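Thiosulfate sulfurtransferase (PDB 1YT8) probably transfers sulfane sulfur from thiosulfate to cyanide, as rhodanese-family sulfurtransferases do, with a chain that contains four rhodanese-like domains. Local coordinates at residues L132-V137 with I223-A228; E146-D151 with T187-N192; M161-G166 with Q230-G235. All coordinates share one frame; numbering follows the deposited sequence.

Contact 1: residues L132-V137 with I223-A228; sequences LAAEEV and IGWTLA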
loop_
_atom_site.group_PDB
_atom_site.type_symbol
_atom_site.label_atom_id
_atom_site.label_comp_id
_atom_site.label_asym_id
_atom_site.label_seq_id
_atom_site.Cartn_x
_atom_site.Cartn_y
_atom_site.Cartn_z
ATOM N N LEU A 132 -8.288 -21.949 13.142
ATOM C CA LEU A 132 -8.855 -22.198 14.464
ATOM C C LEU A 132 -9.796 -21.059 14.811
ATOM O O LEU A 132 -9.502 -19.900 14.528
ATOM C CB LEU A 132 -7.746 -22.265 15.513
ATOM C CG LEU A 132 -6.819 -23.473 15.451
ATOM C CD1 LEU A 132 -5.615 -23.246 16.356
ATOM C CD2 LEU A 132 -7.589 -24.716 15.871
ATOM N N ALA A 133 -10.928 -21.385 15.423
ATOM C CA ALA A 133 -11.893 -20.364 15.810
ATOM C C ALA A 133 -11.323 -19.544 16.953
ATOM O O ALA A 133 -10.504 -20.037 17.728
ATOM C CB ALA A 133 -13.205 -21.012 16.246
ATOM N N ALA A 134 -11.754 -18.290 17.060
ATOM C CA ALA A 134 -11.292 -17.431 18.147
ATOM C C ALA A 134 -11.481 -18.151 19.485
ATOM O O ALA A 134 -10.618 -18.095 20.366
ATOM C CB ALA A 134 -12.076 -16.130 18.152
ATOM N N GLU A 135 -12.613 -18.835 19.624
ATOM C CA GLU A 135 -12.922 -19.559 20.854
ATOM C C GLU A 135 -11.967 -20.715 21.102
ATOM O O GLU A 135 -11.643 -21.026 22.251
ATOM C CB GLU A 135 -14.362 -20.089 20.826
ATOM C CG GLU A 135 -15.437 -19.009 20.861
ATOM C CD GLU A 135 -15.768 -18.439 19.492
ATOM O OE1 GLU A 135 -15.106 -18.809 18.499
ATOM O OE2 GLU A 135 -16.702 -17.615 19.409
ATOM N N GLU A 136 -11.523 -21.364 20.032
ATOM C CA GLU A 136 -10.598 -22.480 20.186
ATOM C C GLU A 136 -9.240 -21.976 20.650
ATOM O O GLU A 136 -8.590 -22.606 21.485
ATOM C CB GLU A 136 -10.447 -23.243 18.867
ATOM C CG GLU A 136 -11.680 -24.044 18.480
ATOM C CD GLU A 136 -11.500 -24.801 17.181
ATOM O OE1 GLU A 136 -11.407 -24.146 16.117
ATOM O OE2 GLU A 136 -11.444 -26.053 17.227
ATOM N N VAL A 137 -8.810 -20.840 20.106
ATOM C CA VAL A 137 -7.523 -20.267 20.485
ATOM C C VAL A 137 -7.599 -19.761 21.922
ATOM O O VAL A 137 -6.642 -19.887 22.685
ATOM C CB VAL A 137 -7.125 -19.125 19.526
ATOM C CG1 VAL A 137 -5.793 -18.501 19.957
ATOM C CG2 VAL A 137 -7.017 -19.674 18.109
ATOM N N ILE A 223 -10.532 -9.072 14.397
ATOM C CA ILE A 223 -11.943 -8.789 14.166
ATOM C C ILE A 223 -12.746 -9.934 14.780
ATOM O O ILE A 223 -13.709 -9.712 15.515
ATOM C CB ILE A 223 -12.261 -8.703 12.648
ATOM C CG1 ILE A 223 -11.785 -7.356 12.100
ATOM C CG2 ILE A 223 -13.760 -8.896 12.400
ATOM C CD1 ILE A 223 -11.970 -7.172 10.597
ATOM N N GLY A 224 -12.326 -11.159 14.478
ATOM C CA GLY A 224 -13.007 -12.330 15.002
ATOM C C GLY A 224 -12.879 -12.449 16.508
ATOM O O GLY A 224 -13.778 -12.960 17.175
ATOM N N TRP A 225 -11.752 -11.990 17.042
ATOM C CA TRP A 225 -11.507 -12.032 18.482
ATOM C C TRP A 225 -12.528 -11.125 19.176
ATOM O O TRP A 225 -13.129 -11.499 20.181
ATOM C CB TRP A 225 -10.075 -11.558 18.772
ATOM C CG TRP A 225 -9.541 -11.981 20.110
ATOM C CD1 TRP A 225 -9.502 -11.235 21.255
ATOM C CD2 TRP A 225 -8.969 -13.256 20.443
ATOM N NE1 TRP A 225 -8.940 -11.966 22.280
ATOM C CE2 TRP A 225 -8.604 -13.208 21.809
ATOM C CE3 TRP A 225 -8.731 -14.435 19.719
ATOM C CZ2 TRP A 225 -8.011 -14.295 22.465
ATOM C CZ3 TRP A 225 -8.142 -15.516 20.372
ATOM C CH2 TRP A 225 -7.789 -15.437 21.733
ATOM N N THR A 226 -12.726 -9.935 18.620
ATOM C CA THR A 226 -13.683 -8.982 19.171
ATOM C C THR A 226 -15.107 -9.508 19.018
ATOM O O THR A 226 -15.898 -9.456 19.960
ATOM C CB THR A 226 -13.572 -7.618 18.459
ATOM O OG1 THR A 226 -12.270 -7.076 18.691
ATOM C CG2 THR A 226 -14.626 -6.647 18.976
ATOM N N LEU A 227 -15.428 -10.027 17.836
ATOM C CA LEU A 227 -16.766 -10.556 17.586
ATOM C C LEU A 227 -17.080 -11.725 18.515
ATOM O O LEU A 227 -18.242 -11.981 18.833
ATOM C CB LEU A 227 -16.902 -11.000 16.125
ATOM C CG LEU A 227 -16.780 -9.902 15.064
ATOM C CD1 LEU A 227 -16.874 -10.522 13.671
ATOM C CD2 LEU A 227 -17.872 -8.862 15.266
ATOM N N ALA A 228 -16.040 -12.432 18.949
ATOM C CA ALA A 228 -16.212 -13.566 19.852
ATOM C C ALA A 228 -16.365 -13.072 21.288
ATOM O O ALA A 228 -16.593 -13.862 22.210
ATOM C CB ALA A 228 -15.014 -14.507 19.742
HETATM O O HOH W 1 -17.826 -16.588 21.568
#

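Contact 2: residues E146-D151 with T187-N192; sequences EAVILD and TRVIVN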
loop_
_atom_site.group_PDB
_atom_site.type_symbol
_atom_site.label_atom_id
_atom_site.label_comp_id
_atom_site.label_asym_id
_atom_site.label_seq_id
_atom_site.Cartn_x
_atom_site.Cartn_y
_atom_site.Cartn_z
ATOM N N GLU A 146 1.062 -25.224 24.704
ATOM C CA GLU A 146 2.339 -24.866 24.112
ATOM C C GLU A 146 2.028 -24.412 22.692
ATOM O O GLU A 146 1.870 -25.228 21.778
ATOM C CB GLU A 146 3.282 -26.069 24.072
ATOM C CG GLU A 146 4.631 -25.758 23.429
ATOM C CD GLU A 146 5.579 -26.938 23.485
ATOM O OE1 GLU A 146 5.198 -28.022 22.995
ATOM O OE2 GLU A 146 6.706 -26.786 24.013
ATOM N N ALA A 147 1.921 -23.100 22.525
ATOM C CA ALA A 147 1.605 -22.528 21.232
ATOM C C ALA A 147 2.036 -21.078 21.208
ATOM O O ALA A 147 2.047 -20.413 22.240
ATOM C CB ALA A 147 0.101 -22.617 20.977
ATOM N N VAL A 148 2.402 -20.593 20.031
ATOM C CA VAL A 148 2.784 -19.197 19.888
ATOM C C VAL A 148 1.854 -18.593 18.851
ATOM O O VAL A 148 1.462 -19.261 17.891
ATOM C CB VAL A 148 4.261 -19.033 19.443
ATOM C CG1 VAL A 148 5.186 -19.524 20.553
ATOM C CG2 VAL A 148 4.523 -19.786 18.150
ATOM N N ILE A 149 1.463 -17.344 19.074
ATOM C CA ILE A 149 0.578 -16.642 18.155
ATOM C C ILE A 149 1.429 -15.567 17.501
ATOM O O ILE A 149 1.923 -14.661 18.171
ATOM C CB ILE A 149 -0.614 -16.006 18.906
ATOM C CG1 ILE A 149 -1.379 -17.099 19.664
ATOM C CG2 ILE A 149 -1.548 -15.303 17.917
ATOM C CD1 ILE A 149 -2.595 -16.609 20.442
ATOM N N LEU A 150 1.609 -15.688 16.190
ATOM C CA LEU A 150 2.429 -14.747 15.435
ATOM C C LEU A 150 1.556 -13.823 14.594
ATOM O O LEU A 150 0.743 -14.284 13.791
ATOM C CB LEU A 150 3.402 -15.517 14.542
ATOM C CG LEU A 150 4.129 -16.671 15.250
ATOM C CD1 LEU A 150 5.094 -17.329 14.279
ATOM C CD2 LEU A 150 4.876 -16.160 16.476
ATOM N N ASP A 151 1.739 -12.520 14.790
ATOM C CA ASP A 151 0.977 -11.494 14.086
ATOM C C ASP A 151 1.734 -11.078 12.822
ATOM O O ASP A 151 2.819 -10.494 12.906
ATOM C CB ASP A 151 0.786 -10.297 15.013
ATOM C CG ASP A 151 -0.314 -9.375 14.556
ATOM O OD1 ASP A 151 -0.307 -8.988 13.370
ATOM O OD2 ASP A 151 -1.182 -9.034 15.391
ATOM N N THR A 187 5.262 -27.597 19.463
ATOM C CA THR A 187 4.671 -26.270 19.652
ATOM C C THR A 187 3.783 -25.845 18.486
ATOM O O THR A 187 4.222 -25.816 17.332
ATOM C CB THR A 187 5.766 -25.188 19.836
ATOM O OG1 THR A 187 6.561 -25.501 20.982
ATOM C CG2 THR A 187 5.140 -23.809 20.035
ATOM N N ARG A 188 2.531 -25.514 18.791
ATOM C CA ARG A 188 1.604 -25.066 17.759
ATOM C C ARG A 188 1.982 -23.658 17.329
ATOM O O ARG A 188 2.400 -22.840 18.151
ATOM C CB ARG A 188 0.168 -25.026 18.284
ATOM C CG ARG A 188 -0.361 -26.337 18.813
ATOM C CD ARG A 188 -1.869 -26.273 18.982
ATOM N NE ARG A 188 -2.501 -25.953 17.711
ATOM C CZ ARG A 188 -3.649 -26.469 17.287
ATOM N NH1 ARG A 188 -4.312 -27.342 18.030
ATOM N NH2 ARG A 188 -4.123 -26.114 16.105
ATOM N N VAL A 189 1.832 -23.379 16.041
ATOM C CA VAL A 189 2.112 -22.053 15.514
ATOM C C VAL A 189 0.801 -21.552 14.931
ATOM O O VAL A 189 0.210 -22.187 14.052
ATOM C CB VAL A 189 3.213 -22.081 14.429
ATOM C CG1 VAL A 189 3.346 -20.704 13.772
ATOM C CG2 VAL A 189 4.543 -22.469 15.061
ATOM N N ILE A 190 0.339 -20.425 15.458
ATOM C CA ILE A 190 -0.907 -19.807 15.030
ATOM C C ILE A 190 -0.572 -18.437 14.450
ATOM O O ILE A 190 0.115 -17.644 15.091
ATOM C CB ILE A 190 -1.857 -19.634 16.233
ATOM C CG1 ILE A 190 -2.170 -21.004 16.843
ATOM C CG2 ILE A 190 -3.138 -18.933 15.796
ATOM C CD1 ILE A 190 -2.896 -20.938 18.176
ATOM N N VAL A 191 -1.040 -18.166 13.234
ATOM C CA VAL A 191 -0.774 -16.882 12.586
ATOM C C VAL A 191 -2.055 -16.053 12.516
ATOM O O VAL A 191 -3.113 -16.567 12.147
ATOM C CB VAL A 191 -0.238 -17.072 11.137
ATOM C CG1 VAL A 191 0.132 -15.715 10.538
ATOM C CG2 VAL A 191 0.979 -18.010 11.128
ATOM N N ASN A 192 -1.965 -14.772 12.874
ATOM C CA ASN A 192 -3.132 -13.903 12.815
ATOM C C ASN A 192 -2.809 -12.588 12.127
ATOM O O ASN A 192 -1.650 -12.242 11.925
ATOM C CB ASN A 192 -3.661 -13.566 14.223
ATOM C CG ASN A 192 -2.885 -12.426 14.890
ATOM O OD1 ASN A 192 -1.870 -12.647 15.552
ATOM N ND2 ASN A 192 -3.359 -11.194 14.700
HETATM O O HOH W 2 -1.504 -10.434 17.654
#

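Contact 3: residues M161-G166 with Q230-G235; sequences MSIPGG and QQLEHG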
loop_
_atom_site.group_PDB
_atom_site.type_symbol
_atom_site.label_atom_id
_atom_site.label_comp_id
_atom_site.label_asym_id
_atom_site.label_seq_id
_atom_site.Cartn_x
_atom_site.Cartn_y
_atom_site.Cartn_z
HETATM N N MSE A 161 -3.538 -3.035 18.291
HETATM C CA MSE A 161 -4.317 -4.039 19.010
HETATM C C MSE A 161 -3.749 -5.394 18.629
HETATM O O MSE A 161 -3.309 -5.592 17.496
HETATM C CB MSE A 161 -5.812 -3.960 18.665
HETATM C CG MSE A 161 -6.199 -4.523 17.313
HETATM SE SE MSE A 161 -5.719 -3.348 15.856
HETATM C CE MSE A 161 -7.166 -3.834 14.623
ATOM N N SER A 162 -3.739 -6.320 19.579
ATOM C CA SER A 162 -3.187 -7.640 19.319
ATOM C C SER A 162 -3.839 -8.745 20.138
ATOM O O SER A 162 -4.513 -8.489 21.140
ATOM C CB SER A 162 -1.679 -7.630 19.586
ATOM O OG SER A 162 -1.402 -7.100 20.872
ATOM N N ILE A 163 -3.631 -9.980 19.694
ATOM C CA ILE A 163 -4.175 -11.154 20.371
ATOM C C ILE A 163 -3.274 -11.396 21.591
ATOM O O ILE A 163 -2.054 -11.275 21.496
ATOM C CB ILE A 163 -4.133 -12.395 19.431
ATOM C CG1 ILE A 163 -4.839 -12.077 18.107
ATOM C CG2 ILE A 163 -4.768 -13.604 20.120
ATOM C CD1 ILE A 163 -6.307 -11.656 18.252
ATOM N N PRO A 164 -3.864 -11.727 22.753
ATOM C CA PRO A 164 -3.086 -11.971 23.974
ATOM C C PRO A 164 -1.861 -12.852 23.778
ATOM O O PRO A 164 -1.964 -13.968 23.267
ATOM C CB PRO A 164 -4.108 -12.612 24.909
ATOM C CG PRO A 164 -5.360 -11.903 24.536
ATOM C CD PRO A 164 -5.303 -11.899 23.014
ATOM N N GLY A 165 -0.704 -12.342 24.197
ATOM C CA GLY A 165 0.534 -13.091 24.073
ATOM C C GLY A 165 1.132 -13.096 22.678
ATOM O O GLY A 165 2.202 -13.653 22.468
ATOM N N GLY A 166 0.446 -12.468 21.729
ATOM C CA GLY A 166 0.930 -12.430 20.359
ATOM C C GLY A 166 2.307 -11.814 20.192
ATOM O O GLY A 166 2.705 -10.923 20.947
ATOM N N GLN A 230 -14.002 -11.628 23.020
ATOM C CA GLN A 230 -12.759 -11.830 23.747
ATOM C C GLN A 230 -11.965 -10.529 23.851
ATOM O O GLN A 230 -12.283 -9.553 23.180
ATOM C CB GLN A 230 -11.975 -12.955 23.080
ATOM C CG GLN A 230 -12.714 -14.273 23.267
ATOM C CD GLN A 230 -12.275 -15.370 22.335
ATOM O OE1 GLN A 230 -11.251 -15.266 21.653
ATOM N NE2 GLN A 230 -13.050 -16.448 22.306
ATOM N N GLN A 231 -10.942 -10.522 24.696
ATOM C CA GLN A 231 -10.159 -9.314 24.946
ATOM C C GLN A 231 -8.848 -9.158 24.181
ATOM O O GLN A 231 -8.009 -10.050 24.168
ATOM C CB GLN A 231 -9.886 -9.211 26.451
ATOM C CG GLN A 231 -9.153 -7.951 26.903
ATOM C CD GLN A 231 -9.982 -6.693 26.720
ATOM O OE1 GLN A 231 -11.160 -6.654 27.085
ATOM N NE2 GLN A 231 -9.367 -5.651 26.163
ATOM N N LEU A 232 -8.681 -7.996 23.562
ATOM C CA LEU A 232 -7.472 -7.680 22.815
ATOM C C LEU A 232 -6.508 -6.934 23.727
ATOM O O LEU A 232 -6.922 -6.331 24.718
ATOM C CB LEU A 232 -7.806 -6.788 21.614
ATOM C CG LEU A 232 -8.602 -7.424 20.472
ATOM C CD1 LEU A 232 -9.061 -6.344 19.496
ATOM C CD2 LEU A 232 -7.732 -8.461 19.767
ATOM N N GLU A 233 -5.222 -6.988 23.401
ATOM C CA GLU A 233 -4.221 -6.269 24.168
ATOM C C GLU A 233 -3.839 -5.075 23.300
ATOM O O GLU A 233 -4.189 -5.030 22.119
ATOM C CB GLU A 233 -3.007 -7.157 24.450
ATOM C CG GLU A 233 -3.349 -8.385 25.277
ATOM C CD GLU A 233 -2.123 -9.106 25.809
ATOM O OE1 GLU A 233 -1.161 -9.321 25.038
ATOM O OE2 GLU A 233 -2.130 -9.471 27.001
ATOM N N HIS A 234 -3.130 -4.107 23.871
ATOM C CA HIS A 234 -2.758 -2.919 23.111
ATOM C C HIS A 234 -1.380 -2.428 23.519
ATOM O O HIS A 234 -0.971 -2.609 24.666
ATOM C CB HIS A 234 -3.788 -1.807 23.359
ATOM C CG HIS A 234 -5.205 -2.234 23.135
ATOM N ND1 HIS A 234 -5.775 -2.294 21.882
ATOM C CD2 HIS A 234 -6.160 -2.647 24.004
ATOM C CE1 HIS A 234 -7.021 -2.724 21.987
ATOM N NE2 HIS A 234 -7.279 -2.946 23.264
ATOM N N GLY A 235 -0.670 -1.807 22.579
ATOM C CA GLY A 235 0.650 -1.273 22.866
ATOM C C GLY A 235 1.703 -2.318 23.179
ATOM O O GLY A 235 2.736 -2.012 23.783
HETATM O O HOH W 3 -0.737 -9.114 22.488
#

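Contact 1: residues L132-V137 with I223-A228
W225 has its CG anti to the backbone N (chi1 -160°), and V137 likewise holds CG1 anti to its N (chi1 178°); the two side chains cross at about a right angle. The valine meets the rim of the six-membered ring: V137 CG1 lies 3.8 Å from W225 CZ3, and V137 CB is in the ring plane at the same edge. On the helix turn before it, A134 brings its methyl to the second helix, with A134 CB 3.7 Å from A228 CB and 4.1 Å from W225 CE3. Its carbonyl approaches the indole as well, A134 O standing 3.6 Å from W225 CZ3. A134 meets G224 and A228, and these small residues allow the CA atoms of A134 and W225 to come within 5.4 Å. Here the start of helix 134-142, which follows strand 131-132, packs against the end of helix 221-227, which follows strand 215-218, with L218 of the sheet touching both V137 and W225. E135, bent at chi2, brings its carboxylate OE2 against the A228 methyl, and a water donates to E135 OE2 at 2.6 Å and to A228 O at 3.1 Å. No direct hydrogen bond joins the segments, and the indole N-H is satisfied by Q231 O instead, which implies a largely apolar contact with its polar link confined to the water at the margin.

Contact 2: residues E146-D151 with T187-N192
Residues A147-D151 and R188-N192 run parallel, with A147 opposite R188 and D151 opposite N192, their short axes 24° apart and five backbone hydrogen bonds between them, from R188 N to E146 O at one end to N192 N to L150 O at the other. On one face, V148 and V189 lie side by side pointing the same way, with V148 CG2 4.1 Å from V189 CG2. L150 leans across on that face, and L150 CD1 rests 3.8 Å from V189 CG1. Helices 174-181 and 197-208 cover this apolar face, touching L150, V189 and V191. The other face carries A147, I149 and I190, and there A147 CB approaches R188 CB to 3.6 Å.

The two strands belong to the five-stranded parallel sheet of the rhodanese fold: strands 2 and 4 in chain order lie next to each other in the 1-5-4-2-3 arrangement, 188-192 at its middle. N192 ends its strand directly before C193, the first of residues C193-R198, a loop running into helix 197-208, which with Q312 line the pocket of the bound sulfite.

Just before that loop the chemistry turns polar. N192 has CG between its backbone N and carbonyl carbon (chi1 82°), which places CG on the side of D151, and its amide plane stands 80° from the carboxylate there. N192 ND2 donates to D151 OD2 at 3.1 Å, coming down from above the carboxylate plane. A water donates to both residues, reaching D151 OD2 at 2.7 Å and N192 OD1 at 3.1 Å. D151 OD2 also forms a salt bridge with R153.

Contact 3: residues M161-G166 with Q230-G235
P164 and E233 lie slantwise to one another, the glutamate passing by the proline as its extended chain runs on toward the type II beta turn I163-G166. E233 CG is 3.8 Å from P164 CA, and P164 CG in turn sits 3.3 Å from Q231 O. This turn leads into strand 167-168, an edge strand of the parallel rhodanese sheet, and residues 230-235 run past it in the loop that follows helix 221-227. Just before the turn, a single antiparallel bridge pairs S162 with E233: E233 N gives an almost straight bond to S162 O at 2.8 Å (177°), and S162 N returns one to E233 O from above the carbonyl plane.

The two branches of L232 meet different apolar neighbours. Selenomethionine M161 lies alongside it pointing the same way, with M161 CG 4.0 Å from L232 CD1, whereas I163 meets the other branch at a slant, I163 CD1 being 3.8 Å from L232 CD2. M161 CB also lies 3.6 Å from H234 ND1, which is hydrogen-bonded to T160 O.

The turn itself depends on G165, whose positive phi of 78° favours glycine at that place, and on the bond from G166 N back to I163 O. With its own N-H, G165 reaches the glutamate: G165 N lies 3.2 Å from E233 OE1, approaching 57° out of the carboxylate plane. R238 adds a salt bridge to that oxygen, which would balance its charge. A buried serine completes the network through one water, which accepts from S162 OG and donates to I163 O and, at 2.6 Å, to E233 OE1.

How the contacts relate
Contacts 1 and 2 lie in one rhodanese-like domain, and contact 3 packs the loop after helix 221-227 onto it; together they show chemistry changing with depth. Contact 2 is the most buried, strand on strand, with regular backbone bonding and a polar end beside the sulfite pocket. Contacts 1 and 3 are partly buried: helix against helix in the first, loop against loop in the second, the one apolar and water-edged, the other mixing backbone and carboxylate bonds with apolar packing of L232. A probable backbone hydrogen bond between W225 O and Q230 N joins them. I149 connects contact 2 to both neighbours, its CD1 packing on V137 and on I163, so a shared apolar layer lies between helix, sheet and turn.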